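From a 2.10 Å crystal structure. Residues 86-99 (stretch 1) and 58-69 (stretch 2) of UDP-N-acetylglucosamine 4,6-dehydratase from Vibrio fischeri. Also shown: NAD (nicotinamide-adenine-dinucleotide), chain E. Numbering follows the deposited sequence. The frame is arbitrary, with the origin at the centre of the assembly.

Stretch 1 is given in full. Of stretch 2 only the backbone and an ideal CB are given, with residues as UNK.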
# COMPACT_ATOMS: atom_id res chain seq x y z
N TYR A 86 -17.36 2.70 19.76
CA TYR A 86 -18.32 3.00 18.70
C TYR A 86 -18.91 4.37 18.92
O TYR A 86 -18.90 4.88 20.03
CB TYR A 86 -19.44 1.96 18.64
CG TYR A 86 -18.93 0.54 18.49
CD1 TYR A 86 -18.84 -0.05 17.24
CD2 TYR A 86 -18.50 -0.20 19.59
CE1 TYR A 86 -18.36 -1.34 17.08
CE2 TYR A 86 -18.02 -1.50 19.45
CZ TYR A 86 -17.96 -2.07 18.19
OH TYR A 86 -17.47 -3.34 18.00
N ILE A 87 -19.37 4.96 17.82
CA ILE A 87 -20.05 6.24 17.82
C ILE A 87 -21.39 6.11 17.11
O ILE A 87 -21.63 5.13 16.42
CB ILE A 87 -19.21 7.34 17.09
CG1 ILE A 87 -18.96 6.95 15.61
CG2 ILE A 87 -17.93 7.63 17.86
CD1 ILE A 87 -18.10 7.91 14.86
N ASN A 88 -22.25 7.13 17.24
CA ASN A 88 -23.61 7.06 16.66
C ASN A 88 -23.59 7.47 15.21
O ASN A 88 -24.47 7.09 14.46
CB ASN A 88 -24.53 8.05 17.34
CG ASN A 88 -24.76 7.73 18.79
OD1 ASN A 88 -24.71 6.54 19.21
ND2 ASN A 88 -25.06 8.80 19.57
N GLY A 89 -22.57 8.25 14.86
CA GLY A 89 -22.44 8.91 13.55
C GLY A 89 -21.99 7.95 12.47
O GLY A 89 -21.90 6.74 12.69
N ASP A 90 -21.79 8.50 11.28
CA ASP A 90 -21.70 7.70 10.09
C ASP A 90 -20.22 7.45 9.86
O ASP A 90 -19.55 8.24 9.15
CB ASP A 90 -22.37 8.51 8.96
CG ASP A 90 -22.27 7.88 7.61
OD1 ASP A 90 -21.81 6.72 7.48
OD2 ASP A 90 -22.66 8.57 6.63
N PHE A 91 -19.73 6.34 10.44
CA PHE A 91 -18.34 5.90 10.28
C PHE A 91 -18.27 4.72 9.30
O PHE A 91 -18.89 3.68 9.50
CB PHE A 91 -17.71 5.48 11.62
CG PHE A 91 -16.31 4.98 11.47
CD1 PHE A 91 -15.32 5.82 11.12
CD2 PHE A 91 -16.02 3.62 11.58
CE1 PHE A 91 -14.02 5.39 10.93
CE2 PHE A 91 -14.74 3.19 11.37
CZ PHE A 91 -13.73 4.09 11.06
N GLN A 92 -17.54 4.90 8.21
CA GLN A 92 -17.39 3.85 7.19
C GLN A 92 -16.03 3.95 6.51
O GLN A 92 -15.50 5.03 6.29
CB GLN A 92 -18.48 3.93 6.14
CG GLN A 92 -19.93 3.85 6.62
CD GLN A 92 -20.90 3.77 5.44
OE1 GLN A 92 -20.89 2.76 4.72
NE2 GLN A 92 -21.68 4.88 5.17
N THR A 93 -15.55 2.79 6.07
CA THR A 93 -14.29 2.67 5.41
C THR A 93 -14.51 2.04 4.02
O THR A 93 -15.38 1.23 3.83
CB THR A 93 -13.34 1.81 6.26
OG1 THR A 93 -13.84 0.48 6.26
CG2 THR A 93 -13.30 2.33 7.71
N PHE A 94 -13.66 2.39 3.07
CA PHE A 94 -13.82 2.06 1.66
C PHE A 94 -12.43 1.86 1.13
O PHE A 94 -11.62 2.80 1.08
CB PHE A 94 -14.47 3.27 0.86
CG PHE A 94 -15.87 3.65 1.34
CD1 PHE A 94 -16.98 3.01 0.85
CD2 PHE A 94 -16.05 4.60 2.34
CE1 PHE A 94 -18.25 3.30 1.32
CE2 PHE A 94 -17.29 4.94 2.81
CZ PHE A 94 -18.42 4.29 2.30
N ALA A 95 -12.13 0.65 0.66
CA ALA A 95 -10.79 0.32 0.17
C ALA A 95 -10.69 0.66 -1.30
O ALA A 95 -10.61 -0.23 -2.15
CB ALA A 95 -10.49 -1.20 0.40
N LEU A 96 -10.69 1.95 -1.61
CA LEU A 96 -10.76 2.43 -2.97
C LEU A 96 -9.46 3.19 -3.32
O LEU A 96 -8.77 3.74 -2.45
CB LEU A 96 -11.94 3.36 -3.10
CG LEU A 96 -13.38 2.88 -2.87
CD1 LEU A 96 -14.39 4.10 -3.04
CD2 LEU A 96 -13.68 1.78 -3.80
N ASP A 97 -9.09 3.11 -4.58
CA ASP A 97 -8.05 3.87 -5.16
C ASP A 97 -8.68 5.18 -5.66
O ASP A 97 -9.63 5.17 -6.46
CB ASP A 97 -7.50 3.10 -6.34
CG ASP A 97 -6.29 3.78 -6.99
OD1 ASP A 97 -6.32 5.04 -7.22
OD2 ASP A 97 -5.31 3.05 -7.29
N ILE A 98 -8.12 6.30 -5.25
CA ILE A 98 -8.72 7.61 -5.51
C ILE A 98 -8.74 7.94 -7.03
O ILE A 98 -9.57 8.75 -7.49
CB ILE A 98 -7.92 8.65 -4.74
CG1 ILE A 98 -8.13 8.47 -3.24
CG2 ILE A 98 -8.27 10.09 -5.15
CD1 ILE A 98 -7.03 9.19 -2.42
N GLY A 99 -7.82 7.36 -7.79
CA GLY A 99 -7.78 7.53 -9.24
C GLY A 99 -8.82 6.76 -10.06
O GLY A 99 -8.84 6.86 -11.26
N UNK A 58 -13.31 12.35 18.99
CA UNK A 58 -14.09 13.57 19.25
C UNK A 58 -15.52 13.50 18.67
O UNK A 58 -16.19 14.54 18.47
CB UNK A 58 -13.36 14.78 18.66
N UNK A 59 -15.93 12.26 18.36
CA UNK A 59 -17.32 11.89 18.09
C UNK A 59 -17.96 12.63 16.91
O UNK A 59 -18.90 13.36 17.11
CB UNK A 59 -18.16 12.14 19.35
N UNK A 60 -17.44 12.44 15.70
CA UNK A 60 -17.82 13.17 14.51
C UNK A 60 -19.19 12.74 13.94
O UNK A 60 -19.58 11.58 14.09
CB UNK A 60 -16.74 12.99 13.45
N UNK A 61 -19.84 13.65 13.19
CA UNK A 61 -21.17 13.36 12.65
C UNK A 61 -21.02 12.31 11.57
O UNK A 61 -21.82 11.39 11.43
CB UNK A 61 -21.84 14.62 12.10
N UNK A 62 -19.94 12.43 10.82
CA UNK A 62 -19.68 11.64 9.62
C UNK A 62 -18.16 11.57 9.46
O UNK A 62 -17.48 12.60 9.54
CB UNK A 62 -20.35 12.24 8.39
N UNK A 63 -17.65 10.34 9.30
CA UNK A 63 -16.28 10.07 9.04
C UNK A 63 -16.09 8.89 8.10
O UNK A 63 -16.34 7.72 8.44
CB UNK A 63 -15.55 9.82 10.36
N UNK A 64 -15.65 9.20 6.89
CA UNK A 64 -15.42 8.22 5.85
C UNK A 64 -13.95 8.15 5.56
O UNK A 64 -13.31 9.17 5.36
CB UNK A 64 -16.21 8.55 4.58
N UNK A 65 -13.40 6.91 5.62
CA UNK A 65 -11.98 6.66 5.39
C UNK A 65 -11.78 5.92 4.06
O UNK A 65 -12.45 4.94 3.80
CB UNK A 65 -11.38 5.85 6.55
N UNK A 66 -10.88 6.37 3.22
CA UNK A 66 -10.61 5.74 1.92
C UNK A 66 -9.13 5.45 1.69
O UNK A 66 -8.30 6.31 1.86
CB UNK A 66 -11.13 6.64 0.79
N UNK A 67 -8.77 4.23 1.30
CA UNK A 67 -7.36 3.89 1.11
C UNK A 67 -7.31 2.61 0.33
O UNK A 67 -8.21 1.79 0.42
CB UNK A 67 -6.61 3.76 2.44
N UNK A 68 -6.26 2.43 -0.44
CA UNK A 68 -6.18 1.24 -1.26
C UNK A 68 -5.84 0.04 -0.43
O UNK A 68 -6.18 -1.05 -0.84
CB UNK A 68 -5.15 1.42 -2.38
N UNK A 69 -5.24 0.21 0.75
CA UNK A 69 -4.86 -0.94 1.55
C UNK A 69 -6.04 -1.47 2.38
O UNK A 69 -6.37 -0.89 3.39
CB UNK A 69 -3.69 -0.57 2.47
PA NAD E . 2.03 6.30 4.12
O1A NAD E . 2.75 5.50 3.08
O2A NAD E . 1.99 5.55 5.41
O5B NAD E . 0.47 6.37 3.81
C5B NAD E . 0.10 6.85 2.50
C4B NAD E . -1.29 6.25 2.30
O4B NAD E . -1.86 6.63 1.06
C3B NAD E . -1.21 4.69 2.32
O3B NAD E . -2.12 4.14 3.25
C2B NAD E . -1.57 4.32 0.86
O2B NAD E . -2.12 3.01 0.70
C1B NAD E . -2.52 5.49 0.56
N9A NAD E . -2.68 5.68 -0.88
C8A NAD E . -1.71 5.85 -1.78
N7A NAD E . -2.20 5.93 -2.98
C5A NAD E . -3.56 5.89 -2.86
C6A NAD E . -4.62 5.91 -3.76
N6A NAD E . -4.32 6.10 -5.08
N1A NAD E . -5.87 5.81 -3.32
C2A NAD E . -6.13 5.64 -2.02
N3A NAD E . -5.15 5.58 -1.15
C4A NAD E . -3.88 5.70 -1.52
O3 NAD E . 2.70 7.76 4.21
PN NAD E . 2.57 8.60 5.59
O1N NAD E . 3.81 8.40 6.45
O2N NAD E . 1.33 8.50 6.39
O5D NAD E . 2.84 10.12 4.98
C5D NAD E . 1.67 10.65 4.38
C4D NAD E . 1.99 12.03 3.79
O4D NAD E . 2.81 12.80 4.73
C3D NAD E . 2.86 11.87 2.52
O3D NAD E . 2.69 12.95 1.58
C2D NAD E . 4.30 12.01 3.07
O2D NAD E . 5.23 12.44 2.07
C1D NAD E . 4.10 13.09 4.13
N1N NAD E . 5.18 13.11 5.13
C2N NAD E . 5.38 12.02 5.88
C3N NAD E . 6.37 11.98 6.84
C7N NAD E . 6.62 10.78 7.65
O7N NAD E . 7.58 10.83 8.42
N7N NAD E . 5.88 9.66 7.55
C4N NAD E . 7.19 13.12 7.03
C5N NAD E . 6.94 14.24 6.25
C6N NAD E . 5.93 14.21 5.29

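Position 58 points its CB away from stretch 1, with nothing of it within reach, so almost any residue would do; it is R58, bonded elsewhere in the structure.

Position 59 has phi/psi of 59°/64°, a left-handed conformation that favours glycine, asparagine or aspartate. It is N59. Its end comes back to I87, OD1 lying 3.6 Å from I87 CG2, and OD1 accepts from two waters.

At 60 the CB points sideways near the I87 side chain. Proline or a small apolar residue would fit. P60 sets its CD 3.9 Å from I87 CD1.

Position 61 points away, and polar residues are reasonable. Q61 serves through its backbone: O accepts from D90 N at 2.9 Å, opening the parallel ladder.

From 62 the extended backbone alternates faces. The CB at 62 lies on the side of D90, whose carboxylate invites a basic or polar chain. K62, fully extended, passes D90 with CE 3.6 Å from OD2, while NZ is bonded elsewhere in the structure.

Position 63 turns to the F91 face, its CB 4.1 Å from F91 CD1; leucine, isoleucine, valine or methionine would suit. L63 packs CD2 at 3.8 Å from F91 CD1, while its N donates to D90 O at 2.8 Å.

Position 64 shares its face with D90, Q92 and F94: a carboxylate and an aromatic ring, suiting a flat donor such as histidine, or perhaps glutamine or arginine. H64 satisfies both: NE2 makes weak hydrogen bonds to D90 OD1 (3.3 Å) and OD2 (3.4 Å), and F94 CE2 lies over one face of the imidazole, 3.7 Å from ND1.

Position 65 faces T93 CG2 and the F91 ring, a site for a beta-branched apolar residue. V65 puts CG2 3.8 Å from F91 CE1, and its N and O bond to Q92 O and F94 N, both at 2.9 Å.

At 66 the CB lies on the F94 face of the sheet, with L96 and I98 also close by, so valine, isoleucine or leucine would fit. V66 reaches L96 CB with CG1 at 3.8 Å and F94 CB with CG2 at 4.1 Å.

Position 67 turns away from stretch 1 towards the NAD ribose hydroxyls, which call for an acidic acceptor. D67 takes O2B on OD1 (2.7 Å) and O3B on OD2 (2.6 Å).

Position 68 lies beside D97 and the ribose, suiting a branched apolar chain; I68 sets CG2 3.4 Å from D97 CB and CG1 3.4 Å from NAD O2B.

Position 69 points away before a helix; serine, threonine, aspartate or asparagine could cap it, and S69 does.

Stretch 2 (58-69) RNPQKLHVVDIS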
# COMPACT_ATOMS: atom_id res chain seq x y z
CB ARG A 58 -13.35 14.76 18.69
CG ARG A 58 -12.07 15.05 19.54
CD ARG A 58 -11.32 16.20 19.03
NE ARG A 58 -10.19 16.51 19.90
CZ ARG A 58 -8.95 15.99 19.77
NH1 ARG A 58 -8.63 15.12 18.81
NH2 ARG A 58 -8.00 16.35 20.64
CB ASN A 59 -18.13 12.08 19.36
CG ASN A 59 -19.55 11.63 19.20
OD1 ASN A 59 -19.83 10.62 18.56
ND2 ASN A 59 -20.49 12.45 19.71
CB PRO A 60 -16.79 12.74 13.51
CG PRO A 60 -16.44 11.34 13.89
CD PRO A 60 -16.47 11.36 15.41
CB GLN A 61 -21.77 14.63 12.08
CG GLN A 61 -23.10 15.12 12.52
CD GLN A 61 -23.42 16.41 11.72
OE1 GLN A 61 -23.10 16.44 10.61
NE2 GLN A 61 -23.99 17.44 12.32
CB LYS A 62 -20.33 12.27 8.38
CG LYS A 62 -20.23 11.38 7.15
CD LYS A 62 -20.90 11.98 5.96
CE LYS A 62 -20.87 11.04 4.73
NZ LYS A 62 -21.36 11.82 3.55
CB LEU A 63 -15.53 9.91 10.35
CG LEU A 63 -14.09 9.35 10.29
CD1 LEU A 63 -13.28 10.33 9.47
CD2 LEU A 63 -13.44 9.07 11.67
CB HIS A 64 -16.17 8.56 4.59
CG HIS A 64 -17.64 8.29 4.65
ND1 HIS A 64 -18.45 8.38 3.54
CD2 HIS A 64 -18.44 7.93 5.68
CE1 HIS A 64 -19.70 8.07 3.88
NE2 HIS A 64 -19.72 7.81 5.19
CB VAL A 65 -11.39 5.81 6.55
CG1 VAL A 65 -9.88 5.81 6.49
CG2 VAL A 65 -11.90 6.35 7.92
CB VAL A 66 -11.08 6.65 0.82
CG1 VAL A 66 -10.81 6.02 -0.63
CG2 VAL A 66 -12.59 6.93 0.99
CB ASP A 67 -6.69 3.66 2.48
CG ASP A 67 -5.19 3.70 2.40
OD1 ASP A 67 -4.56 2.75 1.84
OD2 ASP A 67 -4.65 4.66 2.99
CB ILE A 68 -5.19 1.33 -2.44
CG1 ILE A 68 -3.85 1.90 -1.99
CG2 ILE A 68 -5.72 2.19 -3.53
CD1 ILE A 68 -2.81 1.86 -3.06
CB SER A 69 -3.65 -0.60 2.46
OG SER A 69 -3.43 -1.65 3.39
O HOH W 1 -20.94 10.42 16.06
O HOH W 2 -21.50 8.80 19.62
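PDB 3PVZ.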